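Beta-glucuronidase (uncultured Clostridium sp., PDB 6U7J) hydrolyses beta-glucuronides, releasing glucuronic acid, and probably helps gut bacteria reactivate estrogens from their glucuronide conjugates. Local coordinates at residues K47-Y61 with E69-R81. Numbering follows the deposited sequence.
Sequences KPLEDVIDMPVPSSY and ELRDHVGWVWYER
L70, in the last turn of helix 68-71, lays its CD1 3.6 Å from CD1 of the Y61 ring. The backbone O of L70 meets that ring at its edge. The H73 side chain crosses that of Y61 at about a right angle, with Y61 OH at the imidazole edge. A water joins Y61 OH to G75 O. V77 closes in obliquely: CG2 lies 3.6 Å from Y61 CE2, and CG1 reaches the hydroxyl. W78 CB lies 3.8 Å from L49 CD1. The phenol of Y79 runs obliquely past M55 and V57; its CE1 is 3.7 Å from M55 CG. Its OH sits at the Y61 ring edge and donates to a water bonded to P56 O and S59 O. E80 is extended, CG anti to the backbone N (chi1 -179°). L49 N-H gives E80 OE2 a nearly straight hydrogen bond (163°), N to OE2 2.8 Å, on the syn side. E80 OE1 has a salt bridge to R138 and a hydrogen bond to T140. Loop 47-52, strand 53-57 and Y61 pack by side chains on helix 68-71 and strand 76-85; both strands pair with strand 20-32 in the sugar-binding domain. One carboxylate ties loop to sheet, and R138 probably stabilises its charge.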
loop_
_atom_site.group_PDB
_atom_site.type_symbol
_atom_site.label_atom_id
_atom_site.label_comp_id
_atom_site.label_asym_id
_atom_site.label_seq_id
_atom_site.Cartn_x
_atom_site.Cartn_y
_atom_site.Cartn_z
ATOM N N LYS B 47 5.106 -49.001 3.192
ATOM C CA LYS B 47 4.895 -48.877 4.624
ATOM C C LYS B 47 4.465 -47.445 4.909
ATOM O O LYS B 47 4.623 -46.569 4.050
ATOM C CB LYS B 47 6.170 -49.258 5.400
ATOM C CG LYS B 47 7.325 -48.243 5.330
ATOM C CD LYS B 47 8.100 -48.282 3.991
ATOM C CE LYS B 47 9.307 -47.300 3.988
ATOM N NZ LYS B 47 10.235 -47.538 2.824
ATOM N N PRO B 48 3.874 -47.183 6.077
ATOM C CA PRO B 48 3.428 -45.817 6.387
ATOM C C PRO B 48 4.543 -44.789 6.221
ATOM O O PRO B 48 5.714 -45.061 6.493
ATOM C CB PRO B 48 2.967 -45.926 7.844
ATOM C CG PRO B 48 2.428 -47.331 7.933
ATOM C CD PRO B 48 3.313 -48.167 7.024
ATOM N N LEU B 49 4.170 -43.605 5.733
ATOM C CA LEU B 49 5.139 -42.528 5.550
ATOM C C LEU B 49 5.750 -42.115 6.884
ATOM O O LEU B 49 5.058 -42.040 7.902
ATOM C CB LEU B 49 4.475 -41.314 4.891
ATOM C CG LEU B 49 4.063 -41.416 3.422
ATOM C CD1 LEU B 49 3.569 -40.036 2.898
ATOM C CD2 LEU B 49 5.190 -41.959 2.556
ATOM N N GLU B 50 7.058 -41.849 6.865
ATOM C CA GLU B 50 7.829 -41.398 8.018
ATOM C C GLU B 50 8.413 -40.018 7.745
ATOM O O GLU B 50 8.640 -39.640 6.592
ATOM C CB GLU B 50 8.977 -42.367 8.348
ATOM C CG GLU B 50 8.526 -43.643 9.045
ATOM C CD GLU B 50 9.526 -44.783 8.919
ATOM O OE1 GLU B 50 10.749 -44.515 8.865
ATOM O OE2 GLU B 50 9.078 -45.955 8.876
ATOM N N ASP B 51 8.693 -39.286 8.827
ATOM C CA ASP B 51 9.208 -37.911 8.770
ATOM C C ASP B 51 8.329 -37.036 7.863
ATOM O O ASP B 51 8.735 -36.577 6.794
ATOM C CB ASP B 51 10.672 -37.882 8.308
ATOM C CG ASP B 51 11.548 -38.890 9.052
ATOM O OD1 ASP B 51 11.992 -39.875 8.416
ATOM O OD2 ASP B 51 11.793 -38.706 10.269
ATOM N N VAL B 52 7.106 -36.806 8.337
ATOM C CA VAL B 52 6.074 -36.141 7.557
ATOM C C VAL B 52 5.667 -34.831 8.238
ATOM O O VAL B 52 5.975 -34.584 9.404
ATOM C CB VAL B 52 4.845 -37.041 7.357
ATOM C CG1 VAL B 52 5.224 -38.281 6.580
ATOM C CG2 VAL B 52 4.268 -37.408 8.707
ATOM N N ILE B 53 4.951 -34.000 7.480
ATOM C CA ILE B 53 4.257 -32.835 8.009
ATOM C C ILE B 53 2.774 -32.972 7.662
ATOM O O ILE B 53 2.376 -33.849 6.898
ATOM C CB ILE B 53 4.826 -31.509 7.461
ATOM C CG1 ILE B 53 4.683 -31.437 5.939
ATOM C CG2 ILE B 53 6.290 -31.346 7.852
ATOM C CD1 ILE B 53 5.089 -30.083 5.352
ATOM N N ASP B 54 1.957 -32.091 8.243
ATOM C CA ASP B 54 0.539 -32.004 7.900
ATOM C C ASP B 54 0.325 -31.195 6.628
ATOM O O ASP B 54 1.026 -30.212 6.363
ATOM C CB ASP B 54 -0.258 -31.335 9.019
ATOM C CG ASP B 54 -0.195 -32.099 10.303
ATOM O OD1 ASP B 54 -0.050 -33.331 10.252
ATOM O OD2 ASP B 54 -0.289 -31.470 11.377
ATOM N N MET B 55 -0.687 -31.594 5.850
ATOM C CA MET B 55 -1.016 -30.892 4.633
ATOM C C MET B 55 -2.523 -30.980 4.411
ATOM O O MET B 55 -3.080 -32.086 4.458
ATOM C CB MET B 55 -0.269 -31.453 3.418
ATOM C CG MET B 55 -0.431 -30.598 2.138
ATOM S SD MET B 55 0.373 -28.954 2.213
ATOM C CE MET B 55 2.051 -29.330 2.664
ATOM N N PRO B 56 -3.197 -29.856 4.200
ATOM C CA PRO B 56 -4.646 -29.896 3.974
ATOM C C PRO B 56 -4.980 -30.407 2.587
ATOM O O PRO B 56 -4.203 -30.261 1.637
ATOM C CB PRO B 56 -5.080 -28.429 4.129
ATOM C CG PRO B 56 -3.828 -27.626 3.786
ATOM C CD PRO B 56 -2.664 -28.478 4.273
ATOM N N VAL B 57 -6.165 -31.004 2.481
ATOM C CA VAL B 57 -6.734 -31.465 1.219
ATOM C C VAL B 57 -8.202 -31.060 1.222
ATOM O O VAL B 57 -8.917 -31.372 2.185
ATOM C CB VAL B 57 -6.569 -32.985 1.041
ATOM C CG1 VAL B 57 -7.362 -33.473 -0.174
ATOM C CG2 VAL B 57 -5.114 -33.352 0.892
ATOM N N PRO B 58 -8.701 -30.354 0.190
ATOM C CA PRO B 58 -7.969 -29.941 -1.008
ATOM C C PRO B 58 -7.200 -28.619 -0.825
ATOM O O PRO B 58 -7.627 -27.783 -0.034
ATOM C CB PRO B 58 -9.083 -29.774 -2.044
ATOM C CG PRO B 58 -10.255 -29.316 -1.223
ATOM C CD PRO B 58 -10.119 -29.946 0.135
ATOM N N SER B 59 -6.114 -28.448 -1.587
ATOM C CA SER B 59 -5.189 -27.316 -1.484
ATOM C C SER B 59 -3.967 -27.626 -2.333
ATOM O O SER B 59 -3.646 -28.796 -2.551
ATOM C CB SER B 59 -4.752 -27.056 -0.028
ATOM O OG SER B 59 -3.882 -25.933 0.074
ATOM N N SER B 60 -3.311 -26.594 -2.851
ATOM C CA SER B 60 -1.939 -26.734 -3.302
ATOM C C SER B 60 -1.030 -26.834 -2.076
ATOM O O SER B 60 -1.354 -26.313 -1.004
ATOM C CB SER B 60 -1.538 -25.529 -4.167
ATOM O OG SER B 60 -2.504 -25.242 -5.186
ATOM N N TYR B 61 0.116 -27.503 -2.220
ATOM C CA TYR B 61 1.059 -27.514 -1.104
ATOM C C TYR B 61 2.025 -26.338 -1.104
ATOM O O TYR B 61 2.729 -26.141 -0.107
ATOM C CB TYR B 61 1.875 -28.818 -1.065
ATOM C CG TYR B 61 2.744 -29.123 -2.280
ATOM C CD1 TYR B 61 3.973 -28.504 -2.470
ATOM C CD2 TYR B 61 2.344 -30.081 -3.208
ATOM C CE1 TYR B 61 4.763 -28.811 -3.578
ATOM C CE2 TYR B 61 3.110 -30.389 -4.300
ATOM C CZ TYR B 61 4.322 -29.759 -4.485
ATOM O OH TYR B 61 5.085 -30.095 -5.588
ATOM N N GLU B 69 12.132 -24.341 -0.426
ATOM C CA GLU B 69 12.403 -25.552 -1.193
ATOM C C GLU B 69 11.129 -26.314 -1.523
ATOM O O GLU B 69 11.018 -26.905 -2.604
ATOM C CB GLU B 69 13.379 -26.451 -0.443
ATOM C CG GLU B 69 14.806 -25.967 -0.538
ATOM C CD GLU B 69 15.590 -26.253 0.715
ATOM O OE1 GLU B 69 15.685 -25.340 1.576
ATOM O OE2 GLU B 69 16.108 -27.386 0.833
ATOM N N LEU B 70 10.155 -26.319 -0.617
ATOM C CA LEU B 70 8.886 -26.955 -0.943
ATOM C C LEU B 70 8.084 -26.109 -1.940
ATOM O O LEU B 70 7.510 -26.645 -2.897
ATOM C CB LEU B 70 8.093 -27.223 0.334
ATOM C CG LEU B 70 6.765 -27.949 0.093
ATOM C CD1 LEU B 70 6.998 -29.274 -0.619
ATOM C CD2 LEU B 70 5.990 -28.156 1.391
ATOM N N ARG B 71 8.060 -24.782 -1.761
ATOM C CA ARG B 71 7.367 -23.922 -2.723
ATOM C C ARG B 71 7.879 -24.140 -4.146
ATOM O O ARG B 71 7.081 -24.253 -5.086
ATOM C CB ARG B 71 7.510 -22.448 -2.322
ATOM C CG ARG B 71 6.725 -21.456 -3.228
ATOM C CD ARG B 71 7.239 -19.986 -3.063
ATOM N NE ARG B 71 8.603 -19.825 -3.574
ATOM C CZ ARG B 71 9.469 -18.864 -3.222
ATOM N NH1 ARG B 71 9.140 -17.925 -2.338
ATOM N NH2 ARG B 71 10.683 -18.847 -3.768
ATOM N N ASP B 72 9.195 -24.249 -4.321
ATOM C CA ASP B 72 9.826 -24.344 -5.631
ATOM C C ASP B 72 10.132 -25.786 -6.056
ATOM O O ASP B 72 10.895 -25.990 -7.004
ATOM C CB ASP B 72 11.121 -23.535 -5.641
ATOM C CG ASP B 72 10.895 -22.049 -5.333
ATOM O OD1 ASP B 72 9.748 -21.549 -5.465
ATOM O OD2 ASP B 72 11.885 -21.384 -4.967
ATOM N N HIS B 73 9.559 -26.777 -5.379
ATOM C CA HIS B 73 9.886 -28.185 -5.619
ATOM C C HIS B 73 9.611 -28.609 -7.066
ATOM O O HIS B 73 8.565 -28.291 -7.641
ATOM C CB HIS B 73 9.083 -29.050 -4.645
ATOM C CG HIS B 73 9.287 -30.527 -4.809
ATOM N ND1 HIS B 73 10.446 -31.169 -4.433
ATOM C CD2 HIS B 73 8.459 -31.494 -5.278
ATOM C CE1 HIS B 73 10.331 -32.465 -4.674
ATOM N NE2 HIS B 73 9.133 -32.689 -5.189
ATOM N N VAL B 74 10.567 -29.319 -7.660
ATOM C CA VAL B 74 10.393 -29.944 -8.966
ATOM C C VAL B 74 10.404 -31.458 -8.776
ATOM O O VAL B 74 11.378 -32.020 -8.263
ATOM C CB VAL B 74 11.475 -29.500 -9.957
ATOM C CG1 VAL B 74 11.390 -30.342 -11.234
ATOM C CG2 VAL B 74 11.303 -28.009 -10.293
ATOM N N GLY B 75 9.324 -32.119 -9.183
ATOM C CA GLY B 75 9.246 -33.567 -9.056
ATOM C C GLY B 75 8.015 -34.090 -8.333
ATOM O O GLY B 75 6.892 -33.623 -8.576
ATOM N N TRP B 76 8.220 -35.031 -7.412
ATOM C CA TRP B 76 7.133 -35.772 -6.787
ATOM C C TRP B 76 7.062 -35.492 -5.291
ATOM O O TRP B 76 8.082 -35.287 -4.627
ATOM C CB TRP B 76 7.293 -37.287 -7.001
ATOM C CG TRP B 76 7.123 -37.686 -8.437
ATOM C CD1 TRP B 76 8.074 -37.655 -9.419
ATOM C CD2 TRP B 76 5.919 -38.150 -9.057
ATOM N NE1 TRP B 76 7.528 -38.070 -10.614
ATOM C CE2 TRP B 76 6.209 -38.382 -10.414
ATOM C CE3 TRP B 76 4.623 -38.384 -8.594
ATOM C CZ2 TRP B 76 5.250 -38.854 -11.317
ATOM C CZ3 TRP B 76 3.665 -38.840 -9.491
ATOM C CH2 TRP B 76 3.988 -39.072 -10.839
ATOM N N VAL B 77 5.840 -35.531 -4.765
ATOM C CA VAL B 77 5.587 -35.494 -3.335
ATOM C C VAL B 77 4.637 -36.635 -2.993
ATOM O O VAL B 77 4.035 -37.254 -3.871
ATOM C CB VAL B 77 5.006 -34.139 -2.874
ATOM C CG1 VAL B 77 5.952 -33.001 -3.270
ATOM C CG2 VAL B 77 3.603 -33.908 -3.479
ATOM N N TRP B 78 4.486 -36.880 -1.691
ATOM C CA TRP B 78 3.780 -38.047 -1.182
ATOM C C TRP B 78 2.767 -37.611 -0.136
ATOM O O TRP B 78 3.126 -36.959 0.853
ATOM C CB TRP B 78 4.776 -39.054 -0.592
ATOM C CG TRP B 78 5.629 -39.621 -1.662
ATOM C CD1 TRP B 78 6.756 -39.069 -2.199
ATOM C CD2 TRP B 78 5.391 -40.833 -2.379
ATOM N NE1 TRP B 78 7.244 -39.871 -3.207
ATOM C CE2 TRP B 78 6.424 -40.963 -3.336
ATOM C CE3 TRP B 78 4.399 -41.820 -2.314
ATOM C CZ2 TRP B 78 6.502 -42.053 -4.211
ATOM C CZ3 TRP B 78 4.483 -42.904 -3.178
ATOM C CH2 TRP B 78 5.532 -43.013 -4.111
ATOM N N TYR B 79 1.509 -37.956 -0.364
ATOM C CA TYR B 79 0.432 -37.755 0.590
ATOM C C TYR B 79 -0.009 -39.102 1.140
ATOM O O TYR B 79 0.025 -40.115 0.431
ATOM C CB TYR B 79 -0.787 -37.117 -0.062
ATOM C CG TYR B 79 -0.710 -35.656 -0.464
ATOM C CD1 TYR B 79 -1.443 -34.698 0.227
ATOM C CD2 TYR B 79 0.033 -35.244 -1.567
ATOM C CE1 TYR B 79 -1.418 -33.366 -0.140
ATOM C CE2 TYR B 79 0.055 -33.901 -1.952
ATOM C CZ TYR B 79 -0.670 -32.972 -1.224
ATOM O OH TYR B 79 -0.671 -31.638 -1.574
ATOM N N GLU B 80 -0.503 -39.101 2.375
ATOM C CA GLU B 80 -1.034 -40.333 2.938
ATOM C C GLU B 80 -2.098 -40.024 3.974
ATOM O O GLU B 80 -1.966 -39.059 4.734
ATOM C CB GLU B 80 0.077 -41.165 3.585
ATOM C CG GLU B 80 -0.390 -42.466 4.166
ATOM C CD GLU B 80 0.781 -43.378 4.450
ATOM O OE1 GLU B 80 1.143 -44.161 3.546
ATOM O OE2 GLU B 80 1.365 -43.275 5.555
ATOM N N ARG B 81 -3.147 -40.846 3.997
ATOM C CA ARG B 81 -4.094 -40.827 5.102
ATOM C C ARG B 81 -4.742 -42.201 5.225
ATOM O O ARG B 81 -4.550 -43.084 4.386
ATOM C CB ARG B 81 -5.149 -39.725 4.930
ATOM C CG ARG B 81 -6.183 -39.993 3.848
ATOM C CD ARG B 81 -7.419 -39.140 4.043
ATOM N NE ARG B 81 -8.288 -39.697 5.079
ATOM C CZ ARG B 81 -9.281 -39.038 5.669
ATOM N NH1 ARG B 81 -9.554 -37.775 5.348
ATOM N NH2 ARG B 81 -9.997 -39.644 6.594
HETATM O O HOH W 1 3.381 -44.748 2.151
HETATM O O HOH W 2 -3.135 -30.605 -0.766
HETATM O O HOH W 3 4.586 -32.412 -6.932
#